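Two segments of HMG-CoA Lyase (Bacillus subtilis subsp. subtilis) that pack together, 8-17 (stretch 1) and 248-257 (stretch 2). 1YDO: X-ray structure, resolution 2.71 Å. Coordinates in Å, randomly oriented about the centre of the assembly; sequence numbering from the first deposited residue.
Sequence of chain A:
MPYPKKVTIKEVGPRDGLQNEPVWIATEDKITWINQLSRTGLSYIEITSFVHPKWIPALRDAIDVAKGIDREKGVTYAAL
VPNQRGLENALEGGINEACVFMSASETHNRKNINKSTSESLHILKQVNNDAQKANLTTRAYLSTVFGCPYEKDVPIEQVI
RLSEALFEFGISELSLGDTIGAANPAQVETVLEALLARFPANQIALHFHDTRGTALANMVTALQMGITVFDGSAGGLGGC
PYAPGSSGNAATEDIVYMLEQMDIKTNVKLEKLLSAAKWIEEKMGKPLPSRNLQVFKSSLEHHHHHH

Stretch 1 8-17: TIKEVGPRDG
Stretch 2, residues 248-257: GNAATEDIVY

This is a compact strand-on-helix contact, an apolar patch around Ile9 extended by one buried hydrogen bond from Thr252 to Glu11. Strand 8-11 (phi near -80 to -110°, psi near 120 to 135°) runs antiparallel to helix 252-257, at 172° with the axes 10.0 Å apart at closest approach. The register sets CA of Ile9 7.9 Å from CA of Val256, and CA of Glu11 7.0 Å from CA of Thr252.

Alternation along the strand sends Ile9 toward the helix and Lys10 away. Ile9 (chi1 p, chi2 t) places CD1 3.4 Å from Val256 CG2 and 3.5 Å from Thr252 CG2, while its CG2 lies 4.3 Å from Ile255 CG2; one branched side chain thus touches successive helical turns. Val256 is t, Ile255 m,t.

Glu11 (t,p) leaves its backbone sideways, yet its carboxylate reaches the helix: Thr252 OG1, on an m rotamer, donates to Glu11 OE2 at 2.6 Å. The other oxygen, OE1, accepts from Gly13 N at 2.8 Å, anchoring the carboxylate to its own chain.

Beyond the strand, Val12 sits at the N-cap position before a short helix (13-17) with a pi-type turn, as Ala251 does before the second. Asp16 (chi1 t) and Asn249 (chi1 8°) each point toward the opposing stretch, Asp16 OD1 lying 3.2 Å from Asn249 ND2; Asp16 OD2 salt-bridges Arg15 NH2 at 3.0 Å.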

ATOM      1  N   THR A   8      11.619 -13.400  -8.015  1.00 32.84           N
ATOM      2  CA  THR A   8      12.458 -13.605  -6.847  1.00 32.73           C
ATOM      3  C   THR A   8      12.510 -12.388  -5.929  1.00 31.37           C
ATOM      4  O   THR A   8      12.893 -11.297  -6.344  1.00 29.29           O
ATOM      5  CB  THR A   8      13.883 -13.981  -7.262  1.00 34.09           C
ATOM      6  OG1 THR A   8      14.140 -13.473  -8.574  1.00 35.43           O
ATOM      7  CG2 THR A   8      14.048 -15.494  -7.273  1.00 36.22           C
ATOM      8  N   ILE A   9      12.114 -12.594  -4.673  1.00 31.22           N
ATOM      9  CA  ILE A   9      12.120 -11.537  -3.675  1.00 30.36           C
ATOM     10  C   ILE A   9      13.259 -11.760  -2.686  1.00 30.45           C
ATOM     11  O   ILE A   9      13.463 -12.871  -2.198  1.00 30.07           O
ATOM     12  CB  ILE A   9      10.818 -11.489  -2.862  1.00 31.05           C
ATOM     13  CG1 ILE A   9      10.753 -12.681  -1.946  1.00 31.19           C
ATOM     14  CG2 ILE A   9       9.600 -11.476  -3.772  1.00 28.15           C
ATOM     15  CD1 ILE A   9       9.880 -12.431  -0.778  1.00 35.33           C
ATOM     16  N   LYS A  10      13.983 -10.690  -2.367  1.00 31.41           N
ATOM     17  CA  LYS A  10      15.105 -10.769  -1.439  1.00 29.65           C
ATOM     18  C   LYS A  10      14.820 -10.123  -0.081  1.00 28.26           C
ATOM     19  O   LYS A  10      14.412  -8.973  -0.005  1.00 28.80           O
ATOM     20  CB  LYS A  10      16.329 -10.130  -2.097  1.00 30.70           C
ATOM     21  CG  LYS A  10      16.638 -10.758  -3.452  1.00 31.87           C
ATOM     22  CD  LYS A  10      18.036 -10.425  -3.942  1.00 33.24           C
ATOM     23  CE  LYS A  10      18.379 -11.231  -5.180  1.00 33.13           C
ATOM     24  NZ  LYS A  10      19.751 -10.916  -5.654  1.00 37.06           N
ATOM     25  N   GLU A  11      15.036 -10.881   0.987  1.00 27.65           N
ATOM     26  CA  GLU A  11      14.816 -10.391   2.339  1.00 28.15           C
ATOM     27  C   GLU A  11      16.011  -9.576   2.828  1.00 27.97           C
ATOM     28  O   GLU A  11      17.148 -10.033   2.727  1.00 27.86           O
ATOM     29  CB  GLU A  11      14.602 -11.569   3.290  1.00 29.09           C
ATOM     30  CG  GLU A  11      14.456 -11.155   4.738  1.00 30.80           C
ATOM     31  CD  GLU A  11      13.221 -10.298   4.977  1.00 33.16           C
ATOM     32  OE1 GLU A  11      13.283  -9.403   5.846  1.00 32.67           O
ATOM     33  OE2 GLU A  11      12.186 -10.524   4.309  1.00 31.98           O
ATOM     34  N   VAL A  12      15.764  -8.373   3.347  1.00 28.22           N
ATOM     35  CA  VAL A  12      16.848  -7.533   3.873  1.00 27.48           C
ATOM     36  C   VAL A  12      16.505  -7.030   5.270  1.00 28.52           C
ATOM     37  O   VAL A  12      17.108  -6.073   5.759  1.00 30.33           O
ATOM     38  CB  VAL A  12      17.146  -6.296   2.980  1.00 27.10           C
ATOM     39  CG1 VAL A  12      17.655  -6.744   1.634  1.00 25.13           C
ATOM     40  CG2 VAL A  12      15.903  -5.432   2.827  1.00 25.05           C
ATOM     41  N   GLY A  13      15.544  -7.691   5.907  1.00 27.61           N
ATOM     42  CA  GLY A  13      15.122  -7.291   7.233  1.00 28.22           C
ATOM     43  C   GLY A  13      16.195  -7.362   8.299  1.00 29.14           C
ATOM     44  O   GLY A  13      16.439  -6.387   9.034  1.00 27.10           O
ATOM     45  N   PRO A  14      16.863  -8.516   8.417  1.00 30.99           N
ATOM     46  CA  PRO A  14      17.911  -8.648   9.431  1.00 31.89           C
ATOM     47  C   PRO A  14      19.008  -7.607   9.281  1.00 33.53           C
ATOM     48  O   PRO A  14      19.822  -7.419  10.175  1.00 36.13           O
ATOM     49  CB  PRO A  14      18.413 -10.071   9.229  1.00 30.38           C
ATOM     50  CG  PRO A  14      18.147 -10.332   7.799  1.00 31.97           C
ATOM     51  CD  PRO A  14      16.785  -9.723   7.580  1.00 30.01           C
ATOM     52  N   ARG A  15      19.030  -6.908   8.157  1.00 35.71           N
ATOM     53  CA  ARG A  15      20.061  -5.914   7.982  1.00 36.82           C
ATOM     54  C   ARG A  15      19.477  -4.516   7.920  1.00 37.51           C
ATOM     55  O   ARG A  15      19.498  -3.793   8.924  1.00 37.17           O
ATOM     56  CB  ARG A  15      20.871  -6.214   6.732  1.00 37.53           C
ATOM     57  CG  ARG A  15      22.115  -5.376   6.615  1.00 38.68           C
ATOM     58  CD  ARG A  15      22.091  -4.638   5.297  1.00 40.98           C
ATOM     59  NE  ARG A  15      21.548  -3.286   5.402  1.00 39.69           N
ATOM     60  CZ  ARG A  15      21.040  -2.603   4.379  1.00 38.50           C
ATOM     61  NH1 ARG A  15      20.989  -3.144   3.167  1.00 36.25           N
ATOM     62  NH2 ARG A  15      20.604  -1.368   4.565  1.00 39.08           N
ATOM     63  N   ASP A  16      18.947  -4.138   6.755  1.00 38.29           N
ATOM     64  CA  ASP A  16      18.349  -2.804   6.559  1.00 38.72           C
ATOM     65  C   ASP A  16      17.227  -2.553   7.567  1.00 37.52           C
ATOM     66  O   ASP A  16      16.951  -1.409   7.930  1.00 36.16           O
ATOM     67  CB  ASP A  16      17.790  -2.663   5.136  1.00 40.25           C
ATOM     68  CG  ASP A  16      17.611  -1.202   4.717  1.00 41.21           C
ATOM     69  OD1 ASP A  16      17.147  -0.951   3.584  1.00 41.17           O
ATOM     70  OD2 ASP A  16      17.942  -0.301   5.522  1.00 44.07           O
ATOM     71  N   GLY A  17      16.600  -3.629   8.026  1.00 36.96           N
ATOM     72  CA  GLY A  17      15.536  -3.483   8.990  1.00 37.13           C
ATOM     73  C   GLY A  17      16.037  -3.292  10.397  1.00 36.69           C
ATOM     74  O   GLY A  17      15.647  -2.349  11.080  1.00 36.86           O
ATOM     75  N   GLY A 248       9.292   1.882   6.663  1.00 66.86           N
ATOM     76  CA  GLY A 248      10.421   1.958   5.751  1.00 63.35           C
ATOM     77  C   GLY A 248      10.177   1.174   4.481  1.00 61.17           C
ATOM     78  O   GLY A 248       9.404   1.600   3.618  1.00 61.86           O
ATOM     79  N   ASN A 249      10.833   0.027   4.355  1.00 58.18           N
ATOM     80  CA  ASN A 249      10.653  -0.803   3.171  1.00 55.32           C
ATOM     81  C   ASN A 249       9.348  -1.569   3.225  1.00 52.11           C
ATOM     82  O   ASN A 249       8.757  -1.758   4.289  1.00 51.64           O
ATOM     83  CB  ASN A 249      11.808  -1.787   3.016  1.00 56.42           C
ATOM     84  CG  ASN A 249      12.720  -1.792   4.211  1.00 57.97           C
ATOM     85  OD1 ASN A 249      12.279  -2.014   5.337  1.00 58.57           O
ATOM     86  ND2 ASN A 249      14.004  -1.546   3.977  1.00 59.52           N
ATOM     87  N   ALA A 250       8.910  -2.019   2.060  1.00 48.49           N
ATOM     88  CA  ALA A 250       7.673  -2.768   1.952  1.00 43.47           C
ATOM     89  C   ALA A 250       7.770  -4.066   2.731  1.00 39.24           C
ATOM     90  O   ALA A 250       8.796  -4.728   2.719  1.00 37.06           O
ATOM     91  CB  ALA A 250       7.375  -3.057   0.488  1.00 44.23           C
ATOM     92  N   ALA A 251       6.681  -4.423   3.396  1.00 37.25           N
ATOM     93  CA  ALA A 251       6.621  -5.642   4.179  1.00 34.60           C
ATOM     94  C   ALA A 251       6.720  -6.858   3.271  1.00 32.91           C
ATOM     95  O   ALA A 251       5.861  -7.072   2.423  1.00 33.65           O
ATOM     96  CB  ALA A 251       5.330  -5.681   4.951  1.00 34.82           C
ATOM     97  N   THR A 252       7.761  -7.657   3.456  1.00 31.89           N
ATOM     98  CA  THR A 252       7.956  -8.851   2.646  1.00 31.09           C
ATOM     99  C   THR A 252       6.690  -9.673   2.476  1.00 30.39           C
ATOM    100  O   THR A 252       6.372 -10.075   1.372  1.00 31.38           O
ATOM    101  CB  THR A 252       9.022  -9.767   3.249  1.00 31.65           C
ATOM    102  OG1 THR A 252      10.261  -9.054   3.348  1.00 32.39           O
ATOM    103  CG2 THR A 252       9.217 -10.995   2.378  1.00 29.99           C
ATOM    104  N   GLU A 253       5.981  -9.947   3.563  1.00 29.84           N
ATOM    105  CA  GLU A 253       4.777 -10.745   3.459  1.00 30.27           C
ATOM    106  C   GLU A 253       3.731 -10.068   2.592  1.00 31.40           C
ATOM    107  O   GLU A 253       3.025 -10.733   1.840  1.00 32.98           O
ATOM    108  CB  GLU A 253       4.206 -11.059   4.839  1.00 30.82           C
ATOM    109  CG  GLU A 253       3.989  -9.849   5.726  1.00 33.84           C
ATOM    110  CD  GLU A 253       5.257  -9.379   6.401  1.00 33.30           C
ATOM    111  OE1 GLU A 253       5.172  -8.834   7.526  1.00 33.16           O
ATOM    112  OE2 GLU A 253       6.342  -9.558   5.818  1.00 37.18           O
ATOM    113  N   ASP A 254       3.624  -8.749   2.672  1.00 31.27           N
ATOM    114  CA  ASP A 254       2.648  -8.041   1.846  1.00 30.61           C
ATOM    115  C   ASP A 254       3.005  -8.221   0.378  1.00 28.59           C
ATOM    116  O   ASP A 254       2.137  -8.340  -0.480  1.00 25.79           O
ATOM    117  CB  ASP A 254       2.652  -6.553   2.195  1.00 34.99           C
ATOM    118  CG  ASP A 254       2.106  -6.281   3.572  1.00 38.85           C
ATOM    119  OD1 ASP A 254       2.376  -5.187   4.119  1.00 40.48           O
ATOM    120  OD2 ASP A 254       1.394  -7.163   4.108  1.00 42.14           O
ATOM    121  N   ILE A 255       4.301  -8.227   0.111  1.00 26.85           N
ATOM    122  CA  ILE A 255       4.789  -8.390  -1.236  1.00 26.01           C
ATOM    123  C   ILE A 255       4.524  -9.807  -1.699  1.00 26.69           C
ATOM    124  O   ILE A 255       4.045 -10.020  -2.805  1.00 27.28           O
ATOM    125  CB  ILE A 255       6.285  -8.117  -1.315  1.00 23.47           C
ATOM    126  CG1 ILE A 255       6.542  -6.665  -0.961  1.00 21.76           C
ATOM    127  CG2 ILE A 255       6.798  -8.455  -2.687  1.00 21.83           C
ATOM    128  CD1 ILE A 255       7.972  -6.293  -1.036  1.00 22.83           C
ATOM    129  N   VAL A 256       4.838 -10.771  -0.848  1.00 27.55           N
ATOM    130  CA  VAL A 256       4.643 -12.173  -1.179  1.00 28.36           C
ATOM    131  C   VAL A 256       3.166 -12.458  -1.372  1.00 29.74           C
ATOM    132  O   VAL A 256       2.788 -13.189  -2.284  1.00 31.33           O
ATOM    133  CB  VAL A 256       5.169 -13.099  -0.067  1.00 28.64           C
ATOM    134  CG1 VAL A 256       4.825 -14.531  -0.386  1.00 28.84           C
ATOM    135  CG2 VAL A 256       6.669 -12.937   0.070  1.00 29.19           C
ATOM    136  N   TYR A 257       2.326 -11.882  -0.524  1.00 29.21           N
ATOM    137  CA  TYR A 257       0.903 -12.128  -0.633  1.00 30.73           C
ATOM    138  C   TYR A 257       0.334 -11.647  -1.949  1.00 31.65           C
ATOM    139  O   TYR A 257      -0.218 -12.425  -2.723  1.00 32.05           O
ATOM    140  CB  TYR A 257       0.146 -11.457   0.511  1.00 33.50           C
ATOM    141  CG  TYR A 257      -1.365 -11.435   0.321  1.00 32.73           C
ATOM    142  CD1 TYR A 257      -1.995 -10.376  -0.334  1.00 34.33           C
ATOM    143  CD2 TYR A 257      -2.152 -12.487   0.770  1.00 33.22           C
ATOM    144  CE1 TYR A 257      -3.384 -10.372  -0.545  1.00 35.81           C
ATOM    145  CE2 TYR A 257      -3.538 -12.495   0.571  1.00 34.48           C
ATOM    146  CZ  TYR A 257      -4.148 -11.437  -0.089  1.00 34.78           C
ATOM    147  OH  TYR A 257      -5.511 -11.442  -0.297  1.00 35.28           O
TER